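Metal-dependent hydrolase (Lactobacillus plantarum, PDB 2F6K) is a manganese-containing member of the amidohydrolase family that probably acts as a decarboxylase on aminocarboxymuconate semialdehyde or a related substrate. Local coordinates at residues A[14-17]-A[18-22]; A[66-69]-A[70-73]. All coordinates share one frame; numbering follows the deposited sequence.

In the fold
From the N terminus, strand 3-9 runs into helix 13-22, where interaction 1 joins 14-17 to 18-22. The chain then forms helix 37-46 and strand 49-55 before helix 66-86 begins with interaction 2, between 66-69 and 70-73. Both are local, each closing only helical turns, and they follow in series, neither nested nor crossed. In space the two helices meet. Glu-68 OE2 forms a salt bridge of 2.5 Å with Arg-21 NH2 and a probable hydrogen bond with His-22 NE2, while Leu-72 packs on Ala-18 and Ser-14. Helix 13-22 is thereby tied to the barrel helix 66-86.

Interaction 1 (A[14-17]-A[18-22]); sequences SYVE and ALKRH
Leu-19 lies across one face of the Tyr-15 ring, one helical turn further along. Its CG sits 4.3 Å from the ring centroid and 15° off the ring normal, a CH-pi contact displaced toward the rim. The leucine branches share the ring unevenly: CD1 comes within 3.6 Å of Tyr-15 CE2, whereas CD2 lies beside the hydroxyl end. A chi1 of 175° carries the Tyr-15 ring to the carbonyl side of its own residue, where the Leu-19 branches can cover it. A tyrosine suits this buried place because its flat carbon surface receives the leucine while its OH reaches beyond to hydrogen-bond with Pro-59 O.

Beneath these side chains runs the regular i to i+4 bonding of an alpha helix, with Leu-19 N giving its hydrogen to Tyr-15 O at 3.0 Å. Helix 13-22 follows the first strand of the TIM-barrel fold, whose His-7 and His-9 belong to the manganese site; the Tyr-15 side chain is about 10 Å from the metal. Ala-18, on another side of the helix, has a small CB that suits close packing against Leu-72 of helix 66-86 and Phe-63.

On a more exposed side, Val-16 and Lys-20 run side by side in the same direction, Val-16 CG1 lying 4.1 Å from Lys-20 CE. The lysine's aliphatic part thus continues the valine's apolar surface. Arg-21 bends at chi3 (77°), turning its guanidinium back along the helix until NH1 is 3.1 Å from Glu-17 O, although the angle is too poor for a hydrogen bond. Glu-17 OE1 remains 5.5 Å from Arg-21 NH1, so their attraction is probably modest; the guanidinium instead uses NH2 in a salt bridge to Glu-68.

Interaction 2 (A[66-69]-A[70-73]); sequences KAET and IRLV
Ile-70 runs alongside Lys-66, both pointing the same way, with CD1 of Ile-70 4.1 Å from Lys-66 CE. The fully extended lysine offers its methylenes to the isoleucine, packs on Arg-139 of a second subunit and carries NZ onward to a long, weak ion pair with Asp-104. For Ile-70, an alanine here would probably open a gap on that side of the lysine chain, leaving it less firmly held.

Glu-68 similarly lies beside Leu-72, CG to CD1 3.8 Å. Arg-71 crosses Glu-68, its NH2 also 3.8 Å from Glu-68 CG, but the carboxylate and guanidinium planes are turned 58° apart. Their charged atoms come no nearer than 4.4 Å (OE2 to NH2), beyond a salt bridge; buried Glu-68 is paired instead with Arg-21. Thr-69 suits its buried place: with OG1 beside its own N (chi1 -66°), the hydroxyl reaches two carbonyl oxygens that must share its single hydrogen, Val-61 O, the stronger partner, and Asp-65 O.

Helix 66-86 links strands 49-55 and 91-95 in a beta-alpha-beta unit of the barrel, and its first turns lie beside helix 13-22 through Leu-72.

Interaction 1 (A[14-17]-A[18-22])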
# COMPACT_ATOMS: atom_id res chain seq x y z
N SER A 14 4.97 -28.78 -10.92
CA SER A 14 4.65 -27.57 -11.68
C SER A 14 4.48 -26.38 -10.74
O SER A 14 4.78 -25.25 -11.10
CB SER A 14 3.36 -27.76 -12.49
OG SER A 14 2.26 -28.08 -11.66
N TYR A 15 3.97 -26.65 -9.54
CA TYR A 15 3.78 -25.60 -8.55
C TYR A 15 5.14 -25.10 -8.05
O TYR A 15 5.35 -23.90 -7.90
CB TYR A 15 2.96 -26.14 -7.38
CG TYR A 15 2.79 -25.17 -6.23
CD1 TYR A 15 2.00 -24.03 -6.37
CD2 TYR A 15 3.39 -25.41 -5.00
CE1 TYR A 15 1.83 -23.14 -5.31
CE2 TYR A 15 3.23 -24.54 -3.93
CZ TYR A 15 2.44 -23.40 -4.09
OH TYR A 15 2.24 -22.55 -3.02
N VAL A 16 6.05 -26.04 -7.81
CA VAL A 16 7.40 -25.71 -7.35
C VAL A 16 8.12 -24.88 -8.41
O VAL A 16 8.80 -23.89 -8.09
CB VAL A 16 8.22 -27.00 -7.07
CG1 VAL A 16 9.68 -26.65 -6.82
CG2 VAL A 16 7.65 -27.72 -5.86
N GLU A 17 7.98 -25.27 -9.67
CA GLU A 17 8.64 -24.53 -10.75
C GLU A 17 8.03 -23.14 -10.89
O GLU A 17 8.72 -22.19 -11.24
CB GLU A 17 8.52 -25.29 -12.08
CG GLU A 17 8.92 -26.75 -11.96
CD GLU A 17 9.15 -27.42 -13.31
OE1 GLU A 17 8.42 -27.11 -14.28
OE2 GLU A 17 10.07 -28.27 -13.39
N ALA A 18 6.74 -23.03 -10.60
CA ALA A 18 6.06 -21.74 -10.69
C ALA A 18 6.57 -20.82 -9.57
O ALA A 18 6.70 -19.61 -9.76
CB ALA A 18 4.55 -21.93 -10.58
N LEU A 19 6.87 -21.40 -8.41
CA LEU A 19 7.36 -20.60 -7.30
C LEU A 19 8.74 -20.05 -7.62
O LEU A 19 9.01 -18.86 -7.39
CB LEU A 19 7.40 -21.41 -6.00
CG LEU A 19 6.06 -21.76 -5.34
CD1 LEU A 19 6.30 -22.62 -4.11
CD2 LEU A 19 5.32 -20.49 -4.97
N LYS A 20 9.63 -20.89 -8.15
CA LYS A 20 10.97 -20.41 -8.49
C LYS A 20 10.92 -19.34 -9.58
O LYS A 20 11.63 -18.34 -9.53
CB LYS A 20 11.85 -21.57 -8.96
CG LYS A 20 12.16 -22.59 -7.89
CD LYS A 20 13.09 -23.69 -8.42
CE LYS A 20 13.27 -24.81 -7.39
NZ LYS A 20 13.74 -24.31 -6.06
N ARG A 21 10.05 -19.56 -10.55
CA ARG A 21 9.92 -18.64 -11.67
C ARG A 21 9.29 -17.28 -11.34
O ARG A 21 9.71 -16.27 -11.89
CB ARG A 21 9.13 -19.34 -12.79
CG ARG A 21 8.94 -18.53 -14.06
CD ARG A 21 8.49 -19.38 -15.26
NE ARG A 21 7.07 -19.75 -15.24
CZ ARG A 21 6.56 -20.83 -14.65
NH1 ARG A 21 7.36 -21.69 -14.02
NH2 ARG A 21 5.26 -21.07 -14.70
N HIS A 22 8.31 -17.25 -10.44
CA HIS A 22 7.62 -15.99 -10.13
C HIS A 22 7.92 -15.32 -8.79
O HIS A 22 7.68 -14.12 -8.63
CB HIS A 22 6.10 -16.18 -10.24
CG HIS A 22 5.64 -16.57 -11.61
ND1 HIS A 22 5.87 -15.80 -12.73
CD2 HIS A 22 4.96 -17.66 -12.04
CE1 HIS A 22 5.35 -16.39 -13.79
NE2 HIS A 22 4.79 -17.53 -13.40

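Interaction 2 (A[66-69]-A[70-73])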
# COMPACT_ATOMS: atom_id res chain seq x y z
N LYS A 66 -3.85 -15.81 -16.28
CA LYS A 66 -5.04 -16.65 -16.16
C LYS A 66 -4.85 -18.09 -16.63
O LYS A 66 -5.15 -19.03 -15.89
CB LYS A 66 -6.20 -16.03 -16.93
CG LYS A 66 -7.49 -16.80 -16.75
CD LYS A 66 -8.64 -16.14 -17.48
CE LYS A 66 -9.89 -17.00 -17.40
NZ LYS A 66 -10.91 -16.56 -18.38
N ALA A 67 -4.38 -18.27 -17.85
CA ALA A 67 -4.18 -19.62 -18.37
C ALA A 67 -3.27 -20.44 -17.46
O ALA A 67 -3.52 -21.62 -17.20
CB ALA A 67 -3.58 -19.57 -19.77
N GLU A 68 -2.20 -19.81 -16.97
CA GLU A 68 -1.26 -20.48 -16.08
C GLU A 68 -1.93 -20.86 -14.75
O GLU A 68 -1.70 -21.94 -14.21
CB GLU A 68 -0.04 -19.59 -15.81
CG GLU A 68 0.99 -20.23 -14.90
CD GLU A 68 2.04 -19.25 -14.44
OE1 GLU A 68 1.67 -18.16 -13.97
OE2 GLU A 68 3.24 -19.58 -14.52
N THR A 69 -2.74 -19.95 -14.21
CA THR A 69 -3.43 -20.21 -12.96
C THR A 69 -4.35 -21.43 -13.11
O THR A 69 -4.38 -22.32 -12.26
CB THR A 69 -4.30 -19.00 -12.54
OG1 THR A 69 -3.45 -17.88 -12.23
CG2 THR A 69 -5.15 -19.34 -11.32
N ILE A 70 -5.09 -21.47 -14.21
CA ILE A 70 -6.00 -22.57 -14.48
C ILE A 70 -5.25 -23.88 -14.71
O ILE A 70 -5.74 -24.96 -14.36
CB ILE A 70 -6.87 -22.25 -15.70
CG1 ILE A 70 -7.89 -21.17 -15.32
CG2 ILE A 70 -7.58 -23.50 -16.19
CD1 ILE A 70 -8.85 -20.79 -16.42
N ARG A 71 -4.07 -23.77 -15.29
CA ARG A 71 -3.25 -24.93 -15.58
C ARG A 71 -2.64 -25.47 -14.28
O ARG A 71 -2.61 -26.67 -14.05
CB ARG A 71 -2.16 -24.50 -16.58
CG ARG A 71 -1.37 -25.62 -17.22
CD ARG A 71 -0.41 -25.06 -18.26
NE ARG A 71 0.57 -24.13 -17.70
CZ ARG A 71 1.42 -24.43 -16.72
NH1 ARG A 71 1.44 -25.64 -16.18
NH2 ARG A 71 2.27 -23.50 -16.28
N LEU A 72 -2.17 -24.56 -13.43
CA LEU A 72 -1.55 -24.96 -12.17
C LEU A 72 -2.57 -25.61 -11.24
O LEU A 72 -2.27 -26.61 -10.59
CB LEU A 72 -0.90 -23.75 -11.49
CG LEU A 72 0.37 -23.26 -12.20
CD1 LEU A 72 0.90 -22.01 -11.51
CD2 LEU A 72 1.42 -24.37 -12.18
N VAL A 73 -3.76 -25.03 -11.19
CA VAL A 73 -4.83 -25.57 -10.36
C VAL A 73 -5.19 -26.98 -10.84
O VAL A 73 -5.33 -27.90 -10.03
CB VAL A 73 -6.10 -24.69 -10.41
CG1 VAL A 73 -7.27 -25.42 -9.79
CG2 VAL A 73 -5.85 -23.39 -9.68